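Local coordinates for 3-oxoacyl-[acyl-carrier-protein] synthase, mitochondrial (Arabidopsis thaliana, PDB 2IX4), which catalyses the condensation steps of mitochondrial fatty acid synthesis, adding two carbons from malonyl-ACP to a growing acyl chain, at residues A[40-45]-A[210-215]; A[236-241]-A[382-387]; A[298-303]-A[423-428]. One frame throughout, in Å; residues are numbered along the deposited sequence.

Interaction 1: residues A[40-45]-A[210-215]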
loop_
_atom_site.group_PDB
_atom_site.type_symbol
_atom_site.label_atom_id
_atom_site.label_comp_id
_atom_site.label_asym_id
_atom_site.label_seq_id
_atom_site.Cartn_x
_atom_site.Cartn_y
_atom_site.Cartn_z
ATOM N N LEU A 40 3.742 -2.385 -25.787
ATOM C CA LEU A 40 4.803 -2.933 -24.936
ATOM C C LEU A 40 5.440 -1.875 -24.036
ATOM O O LEU A 40 6.082 -2.210 -23.036
ATOM C CB LEU A 40 5.894 -3.588 -25.792
ATOM C CG LEU A 40 5.540 -4.742 -26.736
ATOM C CD1 LEU A 40 6.672 -4.968 -27.727
ATOM C CD2 LEU A 40 5.243 -6.017 -25.973
ATOM N N LYS A 41 5.252 -0.605 -24.408
ATOM C CA LYS A 41 5.869 0.554 -23.744
ATOM C C LYS A 41 7.399 0.497 -23.796
ATOM O O LYS A 41 8.072 0.878 -22.836
ATOM C CB LYS A 41 5.378 0.718 -22.292
ATOM C CG LYS A 41 3.862 0.767 -22.098
ATOM C CD LYS A 41 3.198 1.917 -22.857
ATOM C CE LYS A 41 1.691 1.955 -22.603
ATOM N NZ LYS A 41 0.987 0.655 -22.919
ATOM N N MET A 42 7.937 0.032 -24.923
ATOM C CA MET A 42 9.379 -0.164 -25.081
ATOM C C MET A 42 10.022 0.813 -26.071
ATOM O O MET A 42 10.847 0.416 -26.893
ATOM C CB MET A 42 9.672 -1.612 -25.490
ATOM C CG MET A 42 9.493 -2.625 -24.369
ATOM S SD MET A 42 9.617 -4.337 -24.929
ATOM C CE MET A 42 11.295 -4.400 -25.555
ATOM N N LYS A 43 9.661 2.091 -25.973
ATOM C CA LYS A 43 10.194 3.120 -26.880
ATOM C C LYS A 43 11.724 3.250 -26.842
ATOM O O LYS A 43 12.334 3.666 -27.824
ATOM C CB LYS A 43 9.527 4.484 -26.629
ATOM C CG LYS A 43 9.872 5.141 -25.299
ATOM C CD LYS A 43 9.052 6.409 -25.080
ATOM C CE LYS A 43 9.500 7.155 -23.835
ATOM N NZ LYS A 43 9.271 6.352 -22.602
ATOM N N SER A 44 12.329 2.883 -25.710
ATOM C CA SER A 44 13.783 2.972 -25.533
ATOM C C SER A 44 14.544 1.751 -26.064
ATOM O O SER A 44 15.775 1.706 -25.992
ATOM C CB SER A 44 14.129 3.210 -24.058
ATOM O OG SER A 44 13.807 2.079 -23.264
ATOM N N PHE A 45 13.814 0.771 -26.591
ATOM C CA PHE A 45 14.425 -0.432 -27.161
ATOM C C PHE A 45 14.362 -0.406 -28.688
ATOM O O PHE A 45 13.494 0.254 -29.266
ATOM C CB PHE A 45 13.732 -1.689 -26.632
ATOM C CG PHE A 45 13.953 -1.939 -25.164
ATOM C CD1 PHE A 45 13.120 -1.356 -24.211
ATOM C CD2 PHE A 45 14.982 -2.776 -24.735
ATOM C CE1 PHE A 45 13.315 -1.591 -22.847
ATOM C CE2 PHE A 45 15.184 -3.018 -23.375
ATOM C CZ PHE A 45 14.350 -2.422 -22.430
ATOM N N ILE A 210 -0.026 -2.109 -18.420
ATOM C CA ILE A 210 0.036 -2.811 -19.705
ATOM C C ILE A 210 1.362 -2.499 -20.393
ATOM O O ILE A 210 1.528 -1.449 -21.015
ATOM C CB ILE A 210 -1.167 -2.514 -20.645
ATOM C CG1 ILE A 210 -2.500 -2.754 -19.925
ATOM C CG2 ILE A 210 -1.073 -3.386 -21.909
ATOM C CD1 ILE A 210 -3.723 -2.334 -20.719
ATOM N N ASP A 211 2.302 -3.430 -20.256
ATOM C CA ASP A 211 3.648 -3.292 -20.795
ATOM C C ASP A 211 4.289 -4.668 -20.880
ATOM O O ASP A 211 3.766 -5.633 -20.317
ATOM C CB ASP A 211 4.497 -2.355 -19.920
ATOM C CG ASP A 211 4.457 -2.731 -18.444
ATOM O OD1 ASP A 211 5.058 -3.756 -18.054
ATOM O OD2 ASP A 211 3.827 -1.987 -17.669
ATOM N N ALA A 212 5.428 -4.740 -21.564
ATOM C CA ALA A 212 6.107 -6.002 -21.857
ATOM C C ALA A 212 6.260 -6.929 -20.655
ATOM O O ALA A 212 5.818 -8.080 -20.693
ATOM C CB ALA A 212 7.463 -5.729 -22.480
ATOM N N LEU A 213 6.878 -6.421 -19.591
ATOM C CA LEU A 213 7.205 -7.250 -18.436
ATOM C C LEU A 213 5.984 -7.631 -17.601
ATOM O O LEU A 213 5.933 -8.727 -17.041
ATOM C CB LEU A 213 8.282 -6.586 -17.570
ATOM C CG LEU A 213 9.040 -7.503 -16.605
ATOM C CD1 LEU A 213 9.554 -8.767 -17.314
ATOM C CD2 LEU A 213 10.183 -6.748 -15.927
ATOM N N SER A 214 5.010 -6.727 -17.520
ATOM C CA SER A 214 3.757 -7.005 -16.817
ATOM C C SER A 214 2.982 -8.136 -17.483
ATOM O O SER A 214 2.552 -9.078 -16.811
ATOM C CB SER A 214 2.883 -5.757 -16.752
ATOM O OG SER A 214 3.508 -4.743 -15.993
ATOM N N VAL A 215 2.817 -8.035 -18.801
ATOM C CA VAL A 215 2.148 -9.068 -19.590
ATOM C C VAL A 215 2.911 -10.391 -19.501
ATOM O O VAL A 215 2.307 -11.427 -19.226
ATOM C CB VAL A 215 1.940 -8.633 -21.069
ATOM C CG1 VAL A 215 1.313 -9.751 -21.883
ATOM C CG2 VAL A 215 1.056 -7.386 -21.148
#

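Interaction 2: residues A[236-241]-A[382-387]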
loop_
_atom_site.group_PDB
_atom_site.type_symbol
_atom_site.label_atom_id
_atom_site.label_comp_id
_atom_site.label_asym_id
_atom_site.label_seq_id
_atom_site.Cartn_x
_atom_site.Cartn_y
_atom_site.Cartn_z
ATOM N N SER A 236 -12.446 -12.090 -22.527
ATOM C CA SER A 236 -12.837 -11.979 -21.124
ATOM C C SER A 236 -14.283 -12.436 -20.982
ATOM O O SER A 236 -15.203 -11.794 -21.492
ATOM C CB SER A 236 -12.653 -10.540 -20.624
ATOM O OG SER A 236 -12.883 -10.441 -19.228
ATOM N N ARG A 237 -14.469 -13.563 -20.301
ATOM C CA ARG A 237 -15.774 -14.214 -20.222
ATOM C C ARG A 237 -16.034 -14.782 -18.825
ATOM O O ARG A 237 -16.003 -16.001 -18.634
ATOM C CB ARG A 237 -15.889 -15.310 -21.293
ATOM C CG ARG A 237 -14.687 -16.249 -21.370
ATOM C CD ARG A 237 -14.820 -17.260 -22.492
ATOM N NE ARG A 237 -14.943 -16.598 -23.782
ATOM C CZ ARG A 237 -15.945 -16.779 -24.635
ATOM N NH1 ARG A 237 -16.928 -17.633 -24.367
ATOM N NH2 ARG A 237 -15.948 -16.108 -25.775
ATOM N N PRO A 238 -16.297 -13.897 -17.841
ATOM C CA PRO A 238 -16.527 -14.366 -16.476
ATOM C C PRO A 238 -17.689 -15.361 -16.402
ATOM O O PRO A 238 -18.721 -15.151 -17.041
ATOM C CB PRO A 238 -16.875 -13.083 -15.716
ATOM C CG PRO A 238 -16.270 -11.980 -16.524
ATOM C CD PRO A 238 -16.409 -12.430 -17.945
ATOM N N PHE A 239 -17.491 -16.442 -15.647
ATOM C CA PHE A 239 -18.502 -17.495 -15.423
ATOM C C PHE A 239 -18.790 -18.422 -16.622
ATOM O O PHE A 239 -19.609 -19.340 -16.510
ATOM C CB PHE A 239 -19.824 -16.912 -14.885
ATOM C CG PHE A 239 -19.691 -16.131 -13.596
ATOM C CD1 PHE A 239 -20.127 -14.810 -13.530
ATOM C CD2 PHE A 239 -19.162 -16.718 -12.447
ATOM C CE1 PHE A 239 -20.029 -14.080 -12.346
ATOM C CE2 PHE A 239 -19.058 -15.995 -11.257
ATOM C CZ PHE A 239 -19.494 -14.674 -11.207
ATOM N N ASP A 240 -18.124 -18.187 -17.754
ATOM C CA ASP A 240 -18.299 -19.013 -18.957
ATOM C C ASP A 240 -17.413 -20.258 -18.916
ATOM O O ASP A 240 -16.307 -20.216 -18.394
ATOM C CB ASP A 240 -17.995 -18.199 -20.220
ATOM C CG ASP A 240 -18.339 -18.949 -21.497
ATOM O OD1 ASP A 240 -19.538 -19.024 -21.837
ATOM O OD2 ASP A 240 -17.412 -19.464 -22.160
ATOM N N CYS A 241 -17.901 -21.359 -19.484
ATOM C CA CYS A 241 -17.163 -22.627 -19.495
ATOM C C CYS A 241 -15.818 -22.556 -20.224
ATOM O O CYS A 241 -14.908 -23.335 -19.934
ATOM C CB CYS A 241 -18.020 -23.739 -20.101
ATOM S SG CYS A 241 -19.285 -24.391 -18.988
ATOM N N PRO A 382 -25.682 -4.104 -14.361
ATOM C CA PRO A 382 -24.954 -4.387 -15.601
ATOM C C PRO A 382 -24.836 -5.879 -15.921
ATOM O O PRO A 382 -24.888 -6.720 -15.018
ATOM C CB PRO A 382 -23.571 -3.780 -15.345
ATOM C CG PRO A 382 -23.419 -3.797 -13.872
ATOM C CD PRO A 382 -24.791 -3.614 -13.292
ATOM N N MET A 383 -24.678 -6.185 -17.204
ATOM C CA MET A 383 -24.555 -7.561 -17.683
ATOM C C MET A 383 -23.150 -8.128 -17.497
ATOM O O MET A 383 -22.186 -7.379 -17.327
ATOM C CB MET A 383 -24.927 -7.630 -19.170
ATOM C CG MET A 383 -23.933 -6.949 -20.109
ATOM S SD MET A 383 -24.466 -6.929 -21.826
ATOM C CE MET A 383 -25.576 -5.524 -21.830
ATOM N N THR A 384 -23.051 -9.457 -17.529
ATOM C CA THR A 384 -21.779 -10.142 -17.739
ATOM C C THR A 384 -21.699 -10.454 -19.229
ATOM O O THR A 384 -22.626 -11.039 -19.790
ATOM C CB THR A 384 -21.691 -11.480 -16.965
ATOM O OG1 THR A 384 -22.147 -11.301 -15.623
ATOM C CG2 THR A 384 -20.263 -12.002 -16.942
ATOM N N LEU A 385 -20.603 -10.062 -19.867
ATOM C CA LEU A 385 -20.401 -10.355 -21.281
ATOM C C LEU A 385 -19.865 -11.769 -21.485
ATOM O O LEU A 385 -19.184 -12.316 -20.614
ATOM C CB LEU A 385 -19.456 -9.336 -21.927
ATOM C CG LEU A 385 -19.973 -7.921 -22.215
ATOM C CD1 LEU A 385 -18.842 -7.048 -22.736
ATOM C CD2 LEU A 385 -21.123 -7.933 -23.214
ATOM N N ASN A 386 -20.208 -12.350 -22.633
ATOM C CA ASN A 386 -19.633 -13.610 -23.123
ATOM C C ASN A 386 -19.967 -14.891 -22.346
ATOM O O ASN A 386 -19.194 -15.855 -22.360
ATOM C CB ASN A 386 -18.115 -13.475 -23.324
ATOM C CG ASN A 386 -17.750 -12.421 -24.349
ATOM O OD1 ASN A 386 -18.401 -12.292 -25.386
ATOM N ND2 ASN A 386 -16.697 -11.662 -24.064
ATOM N N VAL A 387 -21.122 -14.905 -21.683
ATOM C CA VAL A 387 -21.601 -16.124 -21.025
ATOM C C VAL A 387 -22.489 -16.909 -21.994
ATOM O O VAL A 387 -23.719 -16.828 -21.947
ATOM C CB VAL A 387 -22.349 -15.839 -19.697
ATOM C CG1 VAL A 387 -22.510 -17.127 -18.889
ATOM C CG2 VAL A 387 -21.610 -14.802 -18.877
#

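Interaction 3: residues A[298-303]-A[423-428]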
loop_
_atom_site.group_PDB
_atom_site.type_symbol
_atom_site.label_atom_id
_atom_site.label_comp_id
_atom_site.label_asym_id
_atom_site.label_seq_id
_atom_site.Cartn_x
_atom_site.Cartn_y
_atom_site.Cartn_z
ATOM N N LEU A 298 -16.178 -15.140 4.219
ATOM C CA LEU A 298 -15.896 -14.293 5.377
ATOM C C LEU A 298 -16.016 -12.809 5.050
ATOM O O LEU A 298 -16.637 -12.058 5.795
ATOM C CB LEU A 298 -14.511 -14.603 5.953
ATOM C CG LEU A 298 -14.377 -15.875 6.795
ATOM C CD1 LEU A 298 -12.919 -16.127 7.154
ATOM C CD2 LEU A 298 -15.231 -15.785 8.057
ATOM N N ALA A 299 -15.437 -12.400 3.925
ATOM C CA ALA A 299 -15.452 -11.000 3.507
ATOM C C ALA A 299 -16.873 -10.484 3.280
ATOM O O ALA A 299 -17.216 -9.377 3.707
ATOM C CB ALA A 299 -14.603 -10.812 2.254
ATOM N N MET A 300 -17.689 -11.291 2.603
ATOM C CA MET A 300 -19.090 -10.952 2.332
ATOM C C MET A 300 -19.933 -10.943 3.611
ATOM O O MET A 300 -20.738 -10.033 3.828
ATOM C CB MET A 300 -19.688 -11.917 1.301
ATOM C CG MET A 300 -19.167 -11.714 -0.118
ATOM S SD MET A 300 -20.075 -12.661 -1.354
ATOM C CE MET A 300 -19.282 -14.264 -1.230
ATOM N N THR A 301 -19.739 -11.960 4.448
ATOM C CA THR A 301 -20.442 -12.068 5.722
ATOM C C THR A 301 -20.145 -10.880 6.642
ATOM O O THR A 301 -21.049 -10.349 7.298
ATOM C CB THR A 301 -20.087 -13.394 6.431
ATOM O OG1 THR A 301 -20.458 -14.484 5.582
ATOM C CG2 THR A 301 -20.828 -13.527 7.750
ATOM N N ARG A 302 -18.881 -10.464 6.666
ATOM C CA ARG A 302 -18.436 -9.359 7.513
ATOM C C ARG A 302 -19.013 -8.014 7.080
ATOM O O ARG A 302 -19.393 -7.204 7.924
ATOM C CB ARG A 302 -16.908 -9.315 7.587
ATOM C CG ARG A 302 -16.349 -10.339 8.573
ATOM C CD ARG A 302 -14.913 -10.720 8.278
ATOM N NE ARG A 302 -14.461 -11.794 9.166
ATOM C CZ ARG A 302 -13.236 -12.315 9.172
ATOM N NH1 ARG A 302 -12.308 -11.868 8.334
ATOM N NH2 ARG A 302 -12.936 -13.290 10.024
ATOM N N ALA A 303 -19.090 -7.793 5.769
ATOM C CA ALA A 303 -19.709 -6.586 5.219
ATOM C C ALA A 303 -21.204 -6.529 5.551
ATOM O O ALA A 303 -21.722 -5.473 5.919
ATOM C CB ALA A 303 -19.485 -6.511 3.712
ATOM N N ASN A 423 -8.819 -10.315 0.770
ATOM C CA ASN A 423 -10.207 -10.143 0.334
ATOM C C ASN A 423 -10.872 -8.923 0.930
ATOM O O ASN A 423 -10.718 -8.638 2.115
ATOM C CB ASN A 423 -11.042 -11.371 0.695
ATOM C CG ASN A 423 -10.444 -12.648 0.171
ATOM O OD1 ASN A 423 -10.145 -12.761 -1.017
ATOM N ND2 ASN A 423 -10.264 -13.623 1.052
ATOM N N ALA A 424 -11.623 -8.215 0.095
ATOM C CA ALA A 424 -12.460 -7.117 0.549
ATOM C C ALA A 424 -13.843 -7.215 -0.079
ATOM O O ALA A 424 -13.996 -7.685 -1.209
ATOM C CB ALA A 424 -11.819 -5.780 0.221
ATOM N N SER A 425 -14.847 -6.783 0.674
ATOM C CA SER A 425 -16.210 -6.712 0.181
ATOM C C SER A 425 -16.811 -5.387 0.631
ATOM O O SER A 425 -16.877 -5.103 1.827
ATOM C CB SER A 425 -17.024 -7.895 0.703
ATOM O OG SER A 425 -18.148 -8.140 -0.118
ATOM N N LEU A 426 -17.214 -4.565 -0.333
ATOM C CA LEU A 426 -17.817 -3.266 -0.041
ATOM C C LEU A 426 -19.321 -3.330 -0.245
ATOM O O LEU A 426 -19.787 -3.781 -1.290
ATOM C CB LEU A 426 -17.219 -2.165 -0.929
ATOM C CG LEU A 426 -15.723 -1.846 -0.812
ATOM C CD1 LEU A 426 -15.319 -0.842 -1.880
ATOM C CD2 LEU A 426 -15.361 -1.330 0.582
ATOM N N LEU A 427 -20.076 -2.878 0.753
ATOM C CA LEU A 427 -21.533 -2.905 0.685
ATOM C C LEU A 427 -22.129 -1.503 0.764
ATOM O O LEU A 427 -21.944 -0.785 1.751
ATOM C CB LEU A 427 -22.118 -3.826 1.768
ATOM C CG LEU A 427 -23.641 -4.004 1.867
ATOM C CD1 LEU A 427 -24.267 -4.386 0.526
ATOM C CD2 LEU A 427 -23.985 -5.040 2.919
ATOM N N PHE A 428 -22.837 -1.132 -0.298
ATOM C CA PHE A 428 -23.478 0.175 -0.408
ATOM C C PHE A 428 -24.989 0.032 -0.300
ATOM O O PHE A 428 -25.544 -1.025 -0.607
ATOM C CB PHE A 428 -23.123 0.837 -1.742
ATOM C CG PHE A 428 -21.653 1.073 -1.935
ATOM C CD1 PHE A 428 -20.841 0.082 -2.479
ATOM C CD2 PHE A 428 -21.082 2.290 -1.580
ATOM C CE1 PHE A 428 -19.481 0.294 -2.656
ATOM C CE2 PHE A 428 -19.725 2.516 -1.756
ATOM C CZ PHE A 428 -18.921 1.515 -2.298
#

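Interaction 1: residues A[40-45]-A[210-215]
K41 bonds I210, and L40 bonds A212, the two polar links between loop 40-45 and the residues that open helix 212-220. The K41 side chain crosses D211 at about a right angle. Its CB lies 4.0 Å from D211 CB. CG touches the same methylene and also passes 3.4 Å from I210 O. A bend at chi2 (-59°) sets CD; CE follows at 3.8 Å from I210 O. A second bend, at chi4, brings NZ back to donate to I210 O at 2.9 Å, close to the carbonyl plane; D39 O gives NZ only a weak further bond.

Beside this hook, A212 N donates to L40 O at 3.0 Å with a fairly straight N-H (158°). A212 CB points at the loop, where M42 SD meets it at 3.5 Å and L40 CD2 more loosely. The first turn of the helix is held from within: D211 is the N-cap, and its OD1 accepts both S214 N and S214 OG from one face of the carboxylate. S214 OG is also bonded to S209 OG. T53 of helix 47-55 packs on both M42 and A212, while I137 of the second subunit covers M42, which places the contact beside the dimer interface.

An opening helix turn has N-H groups without intrahelical acceptors; here L40 O takes that of A212 and D211 takes that of S214. The lysine ammonium donates to a main-chain oxygen, which probably adds favourable charge-dipole attraction.

Interaction 2: residues A[236-241]-A[382-387]
N386 reaches across to S236 and R237 and makes the one hydrogen bond between loops 236-241 and 382-387. Its ND2 donates to S236 O at 3.0 Å, nearly straight (172°); the oxygen lies in the amide plane, whereas the nitrogen sits above the plane of the carbonyl. N386 CB packs 3.5 Å from R237 CB and also lies over the centre of one guanidinium face, with amide and guanidinium stacked at 7° between their planes. Further along, P238 and T384 slide past each other in opposite directions, T384 CG2 meeting P238 CB at 3.8 Å. V387 CG2 touches P238 O at 3.4 Å.

A type II turn from R237 to D240 underlies this surface and folds the two charged residues together: R237 NH1 forms a salt bridge to D240 OD2 (2.9 Å), which lies at the guanidinium edge and is approached from above the carboxylate plane. Farther out, E234 O accepts from R237 NE and Q233 O from N386 ND2, while N389 N donates to D240 OD1. T384 OG1 bonds to L401 O and S352 N, and S236 OG to K354 O.

S236 is about 7 Å, between side chains, from H359, a predicted active-site residue. Loop 236-241 leads from helix 212-220 towards strand 251-259, and loop 382-387 connects the paired strands 380-381 and 405-406, with P382 resting on helix 18-26.

Interaction 3: residues A[298-303]-A[423-428]
N423 meets A299 through its CB, 3.9 Å from A299 CB, while its flat amide is engaged by strand 272-281 and what follows it: ND2 bonds to D282 OD1 and S280 OG. The other flat group, the R302 guanidinium, has L298 CB over the centre of one face and binds M279 O and, in the second subunit, Q169 O through NH1. This is helix-on-sheet packing in the layered alpha/beta thiolase fold. Segment 298-303 of helix 294-307 packs over segment 423-428 of strand 422-429, their axes 7.0 Å apart at closest approach and 32° from parallel.

The close approach is consistent with the small residues at the interface. A299 and A303 point at the strand, and S425 fits between them, its CB 3.4 Å from A299 O and 4.1 Å from A303 CB. With chi1 at -158°, S425 OG stands anti to the backbone N, 3.7 Å from M300 CG; it also bonds to N415 OD1, and N415 is a ligand residue of the potassium ion. On the sheet's other face, A424, L426 and F428 turn to helices 181-195 and 364-378. Where the contact ends, L427 CD2 rests 3.8 Å from A303 O.

Overall arrangement
Interaction 1 closes along the chain before the other two begin, whereas interactions 2 and 3 interleave: 298-303 lies between 236-241 and 382-387, and 423-428 follows 382-387. The centres of interactions 1 and 2 are 28 Å apart, those of interactions 2 and 3 22 Å; interactions 1 and 3, 35 Å apart between centres, lie on opposite sides of the chain's centre. Interaction 3 is a helix on the large mixed sheet; interaction 1 joins a loop to the start of helix 212-220, and interaction 2 joins two loops. Interactions 1 and 3 also touch the second subunit. Each has a side chain within about 9 Å of a predicted catalytic side chain: H359 for interaction 1, H359 and H320 for interaction 2, H320 and C179 for interaction 3.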